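Local coordinates for protein putative GTP pyrophosphokinase (Streptococcus mutans, PDB 3L9D) that probably transfers pyrophosphate from ATP to GTP as a RelA/SpoT-family enzyme, the first step in making the alarmone ppGpp, at residues Y148-E156 / I168-M179; V48-R59 / I71-K79. One frame throughout, in Å; residues are numbered along the deposited sequence.

How the contacts relate
Both contacts belong to one mixed five-stranded sheet, and their centres lie about 12 Å apart. Contact 2 comes first along the chain and is complete before contact 1 begins: strand 73-78, at the edge of the sheet, runs back along helix 42-64, whereas contact 1 is the later hairpin of strands 150-161 and 164-176, close to the centre of the chain. Strand 106-112 separates 73-78 from 164-176 in the sheet. The two contacts meet where helix 42-64 covers the hairpin, with Phe55 against Ile172 and Leu51 against Ala170, so the same helix packs on both the edge and the middle of the sheet in this RelA/SpoT-type fold.

Contact 1 (Y148-E156 / I168-M179); sequences YRSYHVIVE and IMAEIQIRTLAM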
loop_
_atom_site.group_PDB
_atom_site.type_symbol
_atom_site.label_atom_id
_atom_site.label_comp_id
_atom_site.label_asym_id
_atom_site.label_seq_id
_atom_site.Cartn_x
_atom_site.Cartn_y
_atom_site.Cartn_z
ATOM N N TYR A 148 -4.027 -3.331 13.387
ATOM C CA TYR A 148 -3.665 -3.057 11.997
ATOM C C TYR A 148 -4.541 -3.784 10.966
ATOM O O TYR A 148 -4.942 -4.938 11.149
ATOM C CB TYR A 148 -2.201 -3.460 11.793
ATOM C CG TYR A 148 -1.616 -3.144 10.436
ATOM C CD1 TYR A 148 -1.319 -1.833 10.082
ATOM C CD2 TYR A 148 -1.307 -4.157 9.534
ATOM C CE1 TYR A 148 -0.768 -1.533 8.866
ATOM C CE2 TYR A 148 -0.749 -3.868 8.305
ATOM C CZ TYR A 148 -0.486 -2.545 7.976
ATOM O OH TYR A 148 0.070 -2.221 6.757
ATOM N N ARG A 149 -4.827 -3.108 9.867
ATOM C CA ARG A 149 -5.659 -3.687 8.830
ATOM C C ARG A 149 -5.147 -3.177 7.494
ATOM O O ARG A 149 -5.153 -1.977 7.241
ATOM C CB ARG A 149 -7.103 -3.250 8.993
ATOM C CG ARG A 149 -7.883 -3.981 10.028
ATOM C CD ARG A 149 -9.080 -4.651 9.385
ATOM N NE ARG A 149 -10.209 -3.748 9.144
ATOM C CZ ARG A 149 -11.326 -4.104 8.496
ATOM N NH1 ARG A 149 -11.457 -5.344 8.017
ATOM N NH2 ARG A 149 -12.316 -3.222 8.328
ATOM N N SER A 150 -4.701 -4.088 6.641
ATOM C CA SER A 150 -4.145 -3.692 5.366
ATOM C C SER A 150 -3.896 -4.933 4.526
ATOM O O SER A 150 -3.927 -6.040 5.032
ATOM C CB SER A 150 -2.849 -2.913 5.587
ATOM O OG SER A 150 -2.357 -2.403 4.367
ATOM N N TYR A 151 -3.657 -4.751 3.236
ATOM C CA TYR A 151 -3.301 -5.872 2.379
ATOM C C TYR A 151 -2.016 -5.545 1.614
ATOM O O TYR A 151 -1.949 -4.526 0.927
ATOM C CB TYR A 151 -4.449 -6.185 1.411
ATOM C CG TYR A 151 -4.379 -7.571 0.833
ATOM C CD1 TYR A 151 -5.261 -8.553 1.246
ATOM C CD2 TYR A 151 -3.426 -7.903 -0.126
ATOM C CE1 TYR A 151 -5.213 -9.822 0.724
ATOM C CE2 TYR A 151 -3.359 -9.192 -0.655
ATOM C CZ TYR A 151 -4.255 -10.144 -0.221
ATOM O OH TYR A 151 -4.204 -11.428 -0.718
ATOM N N HIS A 152 -1.003 -6.398 1.720
ATOM C CA HIS A 152 0.286 -6.104 1.101
ATOM C C HIS A 152 0.561 -6.962 -0.109
ATOM O O HIS A 152 0.488 -8.169 -0.029
ATOM C CB HIS A 152 1.421 -6.295 2.098
ATOM C CG HIS A 152 1.283 -5.471 3.340
ATOM N ND1 HIS A 152 2.314 -5.295 4.233
ATOM C CD2 HIS A 152 0.236 -4.771 3.833
ATOM C CE1 HIS A 152 1.906 -4.530 5.229
ATOM N NE2 HIS A 152 0.649 -4.201 5.009
ATOM N N VAL A 153 0.905 -6.320 -1.225
ATOM C CA VAL A 153 1.281 -7.020 -2.450
ATOM C C VAL A 153 2.678 -6.598 -2.876
ATOM O O VAL A 153 2.981 -5.418 -2.904
ATOM C CB VAL A 153 0.315 -6.696 -3.603
ATOM C CG1 VAL A 153 0.721 -7.459 -4.836
ATOM C CG2 VAL A 153 -1.124 -7.019 -3.208
ATOM N N ILE A 154 3.533 -7.563 -3.188
ATOM C CA ILE A 154 4.842 -7.245 -3.703
ATOM C C ILE A 154 4.853 -7.584 -5.187
ATOM O O ILE A 154 4.380 -8.648 -5.603
ATOM C CB ILE A 154 5.963 -7.992 -2.951
ATOM C CG1 ILE A 154 5.909 -7.673 -1.446
ATOM C CG2 ILE A 154 7.334 -7.644 -3.533
ATOM C CD1 ILE A 154 5.931 -6.182 -1.101
ATOM N N VAL A 155 5.356 -6.649 -5.982
ATOM C CA VAL A 155 5.413 -6.826 -7.412
ATOM C C VAL A 155 6.836 -6.603 -7.903
ATOM O O VAL A 155 7.556 -5.754 -7.374
ATOM C CB VAL A 155 4.404 -5.905 -8.159
ATOM C CG1 VAL A 155 2.959 -6.313 -7.845
ATOM C CG2 VAL A 155 4.661 -4.394 -7.856
ATOM N N GLU A 156 7.252 -7.417 -8.871
ATOM C CA GLU A 156 8.466 -7.161 -9.631
ATOM C C GLU A 156 8.066 -6.291 -10.799
ATOM O O GLU A 156 7.140 -6.629 -11.549
ATOM C CB GLU A 156 9.057 -8.442 -10.191
ATOM C CG GLU A 156 9.679 -9.351 -9.200
ATOM C CD GLU A 156 10.220 -10.607 -9.849
ATOM O OE1 GLU A 156 10.159 -10.716 -11.097
ATOM O OE2 GLU A 156 10.709 -11.484 -9.109
ATOM N N ILE A 168 12.975 -4.047 -10.350
ATOM C CA ILE A 168 12.846 -3.625 -8.942
ATOM C C ILE A 168 11.596 -4.200 -8.254
ATOM O O ILE A 168 10.648 -4.613 -8.902
ATOM C CB ILE A 168 12.844 -2.082 -8.800
ATOM C CG1 ILE A 168 11.614 -1.466 -9.473
ATOM C CG2 ILE A 168 14.123 -1.490 -9.395
ATOM C CD1 ILE A 168 10.451 -1.272 -8.573
ATOM N N MET A 169 11.585 -4.227 -6.929
ATOM C CA MET A 169 10.395 -4.686 -6.224
ATOM C C MET A 169 9.687 -3.519 -5.557
ATOM O O MET A 169 10.322 -2.660 -4.949
ATOM C CB MET A 169 10.742 -5.762 -5.195
ATOM C CG MET A 169 10.770 -7.182 -5.760
ATOM S SD MET A 169 11.054 -8.401 -4.456
ATOM C CE MET A 169 12.826 -8.277 -4.251
ATOM N N ALA A 170 8.370 -3.488 -5.693
ATOM C CA ALA A 170 7.579 -2.445 -5.074
ATOM C C ALA A 170 6.568 -3.060 -4.103
ATOM O O ALA A 170 5.998 -4.121 -4.371
ATOM C CB ALA A 170 6.874 -1.622 -6.128
ATOM N N GLU A 171 6.352 -2.408 -2.967
ATOM C CA GLU A 171 5.285 -2.851 -2.088
ATOM C C GLU A 171 4.020 -2.008 -2.249
ATOM O O GLU A 171 4.015 -0.805 -1.977
ATOM C CB GLU A 171 5.730 -2.833 -0.645
ATOM C CG GLU A 171 4.552 -2.969 0.284
ATOM C CD GLU A 171 4.967 -3.293 1.689
ATOM O OE1 GLU A 171 5.072 -2.341 2.500
ATOM O OE2 GLU A 171 5.193 -4.503 1.973
ATOM N N ILE A 172 2.955 -2.646 -2.714
ATOM C CA ILE A 172 1.659 -2.009 -2.837
ATOM C C ILE A 172 0.786 -2.343 -1.634
ATOM O O ILE A 172 0.465 -3.507 -1.385
ATOM C CB ILE A 172 0.950 -2.512 -4.099
ATOM C CG1 ILE A 172 1.826 -2.260 -5.314
ATOM C CG2 ILE A 172 -0.391 -1.837 -4.275
ATOM C CD1 ILE A 172 1.495 -3.148 -6.484
ATOM N N GLN A 173 0.394 -1.339 -0.869
ATOM C CA GLN A 173 -0.575 -1.586 0.197
ATOM C C GLN A 173 -1.940 -1.084 -0.200
ATOM O O GLN A 173 -2.065 0.025 -0.732
ATOM C CB GLN A 173 -0.136 -0.956 1.517
ATOM C CG GLN A 173 1.077 -1.654 2.098
ATOM C CD GLN A 173 1.468 -1.096 3.431
ATOM O OE1 GLN A 173 0.613 -0.786 4.256
ATOM N NE2 GLN A 173 2.768 -0.953 3.655
ATOM N N ILE A 174 -2.956 -1.902 0.054
ATOM C CA ILE A 174 -4.328 -1.563 -0.289
ATOM C C ILE A 174 -5.120 -1.317 1.011
ATOM O O ILE A 174 -5.101 -2.137 1.930
ATOM C CB ILE A 174 -4.936 -2.690 -1.151
ATOM C CG1 ILE A 174 -3.950 -3.059 -2.270
ATOM C CG2 ILE A 174 -6.295 -2.286 -1.711
ATOM C CD1 ILE A 174 -4.261 -4.337 -3.008
ATOM N N ARG A 175 -5.811 -0.186 1.100
ATOM C CA ARG A 175 -6.381 0.245 2.377
ATOM C C ARG A 175 -7.675 1.010 2.212
ATOM O O ARG A 175 -7.840 1.752 1.248
ATOM C CB ARG A 175 -5.396 1.177 3.084
ATOM C CG ARG A 175 -4.128 0.518 3.558
ATOM C CD ARG A 175 -3.212 1.531 4.197
ATOM N NE ARG A 175 -2.026 0.920 4.796
ATOM C CZ ARG A 175 -1.087 1.599 5.449
ATOM N NH1 ARG A 175 -1.192 2.914 5.594
ATOM N NH2 ARG A 175 -0.048 0.964 5.968
ATOM N N THR A 176 -8.581 0.884 3.175
ATOM C CA THR A 176 -9.676 1.858 3.267
ATOM C C THR A 176 -9.161 3.199 3.796
ATOM O O THR A 176 -8.058 3.303 4.329
ATOM C CB THR A 176 -10.860 1.375 4.153
ATOM O OG1 THR A 176 -10.395 1.007 5.463
ATOM C CG2 THR A 176 -11.555 0.208 3.510
ATOM N N LEU A 177 -9.967 4.236 3.645
ATOM C CA LEU A 177 -9.603 5.532 4.177
ATOM C C LEU A 177 -9.335 5.405 5.697
ATOM O O LEU A 177 -8.308 5.884 6.212
ATOM C CB LEU A 177 -10.721 6.524 3.859
ATOM C CG LEU A 177 -10.931 6.927 2.379
ATOM C CD1 LEU A 177 -10.033 6.138 1.371
ATOM C CD2 LEU A 177 -12.429 6.870 1.945
ATOM N N ALA A 178 -10.237 4.719 6.404
ATOM C CA ALA A 178 -10.084 4.506 7.848
ATOM C C ALA A 178 -8.849 3.682 8.202
ATOM O O ALA A 178 -8.137 3.996 9.166
ATOM C CB ALA A 178 -11.339 3.874 8.449
ATOM N N MET A 179 -8.600 2.624 7.429
ATOM C CA MET A 179 -7.405 1.798 7.632
ATOM C C MET A 179 -6.155 2.642 7.543
ATOM O O MET A 179 -5.241 2.515 8.357
ATOM C CB MET A 179 -7.319 0.692 6.587
ATOM C CG MET A 179 -8.001 -0.600 6.982
ATOM S SD MET A 179 -8.068 -1.720 5.572
ATOM C CE MET A 179 -9.823 -2.073 5.555
#
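Gln173 lies over one face of the His152 ring, its amide turned only 22° from the ring plane and its CG 3.9 Å from the ring centroid, a CH-pi contact. The two side chains run side by side, pointing the same way. Tyr148 OH lies at the edge of the His152 ring: it shares a hydrogen bond with His152 NE2 (2.7 Å) and accepts one from Arg175 NH2 at 3.3 Å, the guanidinium standing nearly perpendicular to the tyrosine ring. Extended from CG to NE, the Arg175 chain also brings NE to Ser150 OG in a weak bond, while its NH1 is held by Asn180. At the other end of the Gln173 amide, NE2 donates to Glu171 OE1 (2.9 Å) from above the carboxylate plane. The Glu171 chain passes at a slant over Ile154, whose CD1 lies 3.4 Å from Glu171 CB.

Val155, Ile172, Val153 and Ile174 occupy the opposite face of the hairpin. There Ile172 CD1 meets both methyls of Val155, each at 3.7 Å; its CG1 lies anti to the carbonyl carbon (chi1 -56°) and the chain then extends toward Val155. Phe55 of helix 42-64 and Leu122 of helix 117-126 pack on this face.

Between the two faces, Tyr151, Val153 and Val155 form hydrogen-bonded pairs with Ile174, Ile172 and Ala170; Ile172 N reaches Val153 O at 2.8 Å. Beyond the Tyr151-Ile174 pair, Met179 folds back so that CE covers one face of the Arg149 guanidinium. Thr176 caps the new helix, its OG1 accepting from Met179 N (3.1 Å) in a capping box. This is an antiparallel beta hairpin in the centre of the RelA/SpoT sheet, with polar side chains gathered at one end of one face and a mainly apolar other face, leading directly into helix 177-193.

Contact 2 (V48-R59 / I71-K79); sequences VGELKIKFRGIR and IEFVTGRVK
Helix 48-59 runs almost antiparallel to strand 73-78, at 170° between their directions and with the axes 8.1 Å apart at closest approach. Val74 and Ile71 fill much of the interface from the strand side. Val74 turns its CB toward the helix, where CG2 meets Phe55 CB at 4.1 Å and the CG methylene of Arg56 crosses Val74 at a slant, close to its CB. Ile71 CD1 presses against Ile58 CD1 (3.7 Å), the two side chains crossing at about a right angle, and also touches the backbone carbonyl of Phe55. Near the start of the helix segment, Val48 sends one methyl to Val78 CG2 and the other, CG1, to the backbone of Gly76. The helix here passes close to a glycine, which has no side chain to hold it off.

Three basic side chains reach out from the helix to the strand backbone. Arg59 makes a well-formed bond: with CG anti to the backbone N (chi1 156°), its extended chain brings NH1 to Ile71 O at 2.9 Å, in the carbonyl plane, on a lone pair and in the guanidinium plane, while Glu72 O lies over the guanidinium face. The same Ile71 carbonyl is also bonded by Ser69. Arg56 NH2 makes a weak, bent bond to Val74 O (2.8 Å), and its NE reaches a water that also takes Val74 N at 2.8 Å. A second water similarly joins Lys52 NZ to Gly76 N. Along the edge that pairs with strand 106-112, Glu72 and Phe73 both face Met111, a classic beta bulge. The arrangement is a helix packed antiparallel along an edge strand of a mixed beta sheet in an alpha/beta fold, covering the side that also receives helix 117-126 in this RelA/SpoT-type protein.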
loop_
_atom_site.group_PDB
_atom_site.type_symbol
_atom_site.label_atom_id
_atom_site.label_comp_id
_atom_site.label_asym_id
_atom_site.label_seq_id
_atom_site.Cartn_x
_atom_site.Cartn_y
_atom_site.Cartn_z
ATOM N N VAL A 48 8.031 4.389 -9.019
ATOM C CA VAL A 48 6.916 4.967 -8.274
ATOM C C VAL A 48 6.094 5.876 -9.162
ATOM O O VAL A 48 4.867 5.918 -9.060
ATOM C CB VAL A 48 7.387 5.765 -7.037
ATOM C CG1 VAL A 48 6.212 6.452 -6.367
ATOM C CG2 VAL A 48 8.059 4.849 -6.049
ATOM N N GLY A 49 6.782 6.622 -10.024
ATOM C CA GLY A 49 6.131 7.570 -10.915
ATOM C C GLY A 49 5.252 6.877 -11.950
ATOM O O GLY A 49 4.102 7.294 -12.142
ATOM N N GLU A 50 5.781 5.828 -12.596
ATOM C CA GLU A 50 5.017 5.020 -13.557
ATOM C C GLU A 50 3.881 4.218 -12.912
ATOM O O GLU A 50 2.752 4.165 -13.432
ATOM C CB GLU A 50 5.945 4.070 -14.296
ATOM C CG GLU A 50 7.121 4.780 -14.961
ATOM C CD GLU A 50 8.085 3.816 -15.601
ATOM O OE1 GLU A 50 7.664 2.692 -15.961
ATOM O OE2 GLU A 50 9.263 4.180 -15.747
ATOM N N LEU A 51 4.174 3.590 -11.777
ATOM C CA LEU A 51 3.141 2.859 -11.062
ATOM C C LEU A 51 1.999 3.798 -10.658
ATOM O O LEU A 51 0.822 3.431 -10.747
ATOM C CB LEU A 51 3.732 2.094 -9.857
ATOM C CG LEU A 51 4.602 0.908 -10.298
ATOM C CD1 LEU A 51 5.582 0.497 -9.209
ATOM C CD2 LEU A 51 3.748 -0.275 -10.726
ATOM N N LYS A 52 2.337 5.003 -10.217
ATOM C CA LYS A 52 1.310 5.986 -9.878
ATOM C C LYS A 52 0.392 6.207 -11.070
ATOM O O LYS A 52 -0.817 6.048 -10.963
ATOM C CB LYS A 52 1.919 7.325 -9.465
ATOM C CG LYS A 52 2.400 7.381 -8.043
ATOM C CD LYS A 52 2.448 8.825 -7.550
ATOM C CE LYS A 52 3.003 8.915 -6.145
ATOM N NZ LYS A 52 3.445 10.318 -5.849
ATOM N N ILE A 53 0.964 6.578 -12.212
ATOM C CA ILE A 53 0.154 6.927 -13.375
ATOM C C ILE A 53 -0.616 5.700 -13.910
ATOM O O ILE A 53 -1.797 5.803 -14.249
ATOM C CB ILE A 53 1.004 7.657 -14.455
ATOM C CG1 ILE A 53 0.509 9.099 -14.653
ATOM C CG2 ILE A 53 1.035 6.888 -15.739
ATOM C CD1 ILE A 53 0.750 10.059 -13.401
ATOM N N LYS A 54 0.027 4.533 -13.929
ATOM C CA LYS A 54 -0.667 3.296 -14.292
ATOM C C LYS A 54 -1.879 3.030 -13.372
ATOM O O LYS A 54 -3.001 2.867 -13.855
ATOM C CB LYS A 54 0.291 2.096 -14.324
ATOM C CG LYS A 54 1.316 2.082 -15.461
ATOM C CD LYS A 54 2.411 1.062 -15.143
ATOM C CE LYS A 54 3.472 0.948 -16.222
ATOM N NZ LYS A 54 2.911 0.374 -17.469
ATOM N N PHE A 55 -1.661 3.013 -12.057
ATOM C CA PHE A 55 -2.739 2.719 -11.102
ATOM C C PHE A 55 -3.862 3.763 -11.064
ATOM O O PHE A 55 -4.991 3.439 -10.686
ATOM C CB PHE A 55 -2.196 2.507 -9.673
ATOM C CG PHE A 55 -1.352 1.282 -9.522
ATOM C CD1 PHE A 55 -1.457 0.241 -10.428
ATOM C CD2 PHE A 55 -0.450 1.170 -8.477
ATOM C CE1 PHE A 55 -0.662 -0.891 -10.302
ATOM C CE2 PHE A 55 0.337 0.037 -8.329
ATOM C CZ PHE A 55 0.233 -0.994 -9.245
ATOM N N ARG A 56 -3.555 5.008 -11.429
ATOM C CA ARG A 56 -4.555 6.073 -11.401
ATOM C C ARG A 56 -5.487 5.991 -12.608
ATOM O O ARG A 56 -6.558 6.605 -12.621
ATOM C CB ARG A 56 -3.887 7.433 -11.358
ATOM C CG ARG A 56 -3.278 7.785 -10.036
ATOM C CD ARG A 56 -2.753 9.223 -10.052
ATOM N NE ARG A 56 -2.337 9.618 -8.720
ATOM C CZ ARG A 56 -1.155 10.139 -8.438
ATOM N NH1 ARG A 56 -0.287 10.354 -9.423
ATOM N NH2 ARG A 56 -0.857 10.453 -7.182
ATOM N N GLY A 57 -5.063 5.212 -13.607
ATOM C CA GLY A 57 -5.811 5.005 -14.831
ATOM C C GLY A 57 -6.851 3.912 -14.728
ATOM O O GLY A 57 -7.761 3.829 -15.557
ATOM N N ILE A 58 -6.719 3.064 -13.713
ATOM C CA ILE A 58 -7.728 2.061 -13.456
ATOM C C ILE A 58 -9.009 2.796 -13.082
ATOM O O ILE A 58 -10.094 2.476 -13.578
ATOM C CB ILE A 58 -7.314 1.139 -12.308
ATOM C CG1 ILE A 58 -6.183 0.217 -12.743
ATOM C CG2 ILE A 58 -8.496 0.331 -11.840
ATOM C CD1 ILE A 58 -5.521 -0.496 -11.571
ATOM N N ARG A 59 -8.867 3.798 -12.219
ATOM C CA ARG A 59 -10.007 4.571 -11.741
ATOM C C ARG A 59 -10.627 5.395 -12.862
ATOM O O ARG A 59 -11.845 5.526 -12.928
ATOM C CB ARG A 59 -9.611 5.473 -10.567
ATOM C CG ARG A 59 -10.519 6.694 -10.398
ATOM C CD ARG A 59 -10.364 7.403 -9.033
ATOM N NE ARG A 59 -11.500 8.304 -8.796
ATOM C CZ ARG A 59 -12.595 7.990 -8.096
ATOM N NH1 ARG A 59 -12.719 6.801 -7.508
ATOM N NH2 ARG A 59 -13.570 8.877 -7.974
ATOM N N ILE A 71 -10.806 1.692 -6.882
ATOM C CA ILE A 71 -9.730 2.562 -6.431
ATOM C C ILE A 71 -10.248 3.985 -6.248
ATOM O O ILE A 71 -10.921 4.530 -7.130
ATOM C CB ILE A 71 -8.545 2.573 -7.419
ATOM C CG1 ILE A 71 -7.943 1.176 -7.581
ATOM C CG2 ILE A 71 -7.466 3.531 -6.958
ATOM C CD1 ILE A 71 -6.738 1.139 -8.533
ATOM N N GLU A 72 -9.947 4.587 -5.101
ATOM C CA GLU A 72 -10.395 5.946 -4.853
ATOM C C GLU A 72 -9.284 6.910 -5.166
ATOM O O GLU A 72 -9.508 7.901 -5.846
ATOM C CB GLU A 72 -10.875 6.137 -3.419
ATOM C CG GLU A 72 -12.359 5.995 -3.297
ATOM C CD GLU A 72 -12.895 6.711 -2.077
ATOM O OE1 GLU A 72 -12.477 6.373 -0.943
ATOM O OE2 GLU A 72 -13.741 7.615 -2.251
ATOM N N PHE A 73 -8.090 6.627 -4.654
ATOM C CA PHE A 73 -6.913 7.371 -5.068
ATOM C C PHE A 73 -5.613 6.664 -4.748
ATOM O O PHE A 73 -5.608 5.597 -4.168
ATOM C CB PHE A 73 -6.913 8.775 -4.495
ATOM C CG PHE A 73 -6.808 8.822 -3.014
ATOM C CD1 PHE A 73 -5.576 9.051 -2.401
ATOM C CD2 PHE A 73 -7.950 8.678 -2.219
ATOM C CE1 PHE A 73 -5.471 9.123 -0.999
ATOM C CE2 PHE A 73 -7.861 8.755 -0.825
ATOM C CZ PHE A 73 -6.615 8.966 -0.213
ATOM N N VAL A 74 -4.505 7.274 -5.134
ATOM C CA VAL A 74 -3.240 6.578 -5.149
ATOM C C VAL A 74 -2.107 7.493 -4.752
ATOM O O VAL A 74 -1.909 8.551 -5.355
ATOM C CB VAL A 74 -2.950 6.054 -6.555
ATOM C CG1 VAL A 74 -1.572 5.428 -6.617
ATOM C CG2 VAL A 74 -4.033 5.079 -6.984
ATOM N N THR A 75 -1.353 7.058 -3.751
ATOM C CA THR A 75 -0.179 7.771 -3.280
ATOM C C THR A 75 1.032 6.851 -3.386
ATOM O O THR A 75 0.889 5.673 -3.702
ATOM C CB THR A 75 -0.380 8.193 -1.822
ATOM O OG1 THR A 75 -0.411 7.025 -0.983
ATOM C CG2 THR A 75 -1.693 8.943 -1.684
ATOM N N GLY A 76 2.226 7.373 -3.136
ATOM C CA GLY A 76 3.409 6.532 -3.203
ATOM C C GLY A 76 4.717 7.290 -3.113
ATOM O O GLY A 76 4.829 8.421 -3.572
ATOM N N ARG A 77 5.724 6.658 -2.524
ATOM C CA ARG A 77 7.022 7.290 -2.393
ATOM C C ARG A 77 8.123 6.268 -2.239
ATOM O O ARG A 77 7.881 5.139 -1.837
ATOM C CB ARG A 77 7.020 8.217 -1.189
ATOM C CG ARG A 77 7.052 7.527 0.155
ATOM C CD ARG A 77 6.979 8.585 1.254
ATOM N NE ARG A 77 7.931 9.674 1.012
ATOM C CZ ARG A 77 9.040 9.891 1.722
ATOM N NH1 ARG A 77 9.338 9.113 2.752
ATOM N NH2 ARG A 77 9.848 10.902 1.407
ATOM N N VAL A 78 9.341 6.663 -2.566
ATOM C CA VAL A 78 10.478 5.802 -2.331
ATOM C C VAL A 78 10.791 5.857 -0.851
ATOM O O VAL A 78 10.678 6.905 -0.226
ATOM C CB VAL A 78 11.684 6.249 -3.153
ATOM C CG1 VAL A 78 12.862 5.336 -2.905
ATOM C CG2 VAL A 78 11.330 6.246 -4.627
ATOM N N LYS A 79 11.149 4.718 -0.277
ATOM C CA LYS A 79 11.450 4.647 1.148
ATOM C C LYS A 79 12.729 5.428 1.420
ATOM O O LYS A 79 13.697 5.298 0.675
ATOM C CB LYS A 79 11.580 3.186 1.579
ATOM C CG LYS A 79 12.153 3.012 2.956
ATOM C CD LYS A 79 12.289 1.541 3.332
ATOM C CE LYS A 79 10.950 0.925 3.676
ATOM N NZ LYS A 79 11.072 0.111 4.915
HETATM O O HOH W 1 1.946 10.509 -3.652
HETATM O O HOH W 2 -4.739 9.463 -6.800
#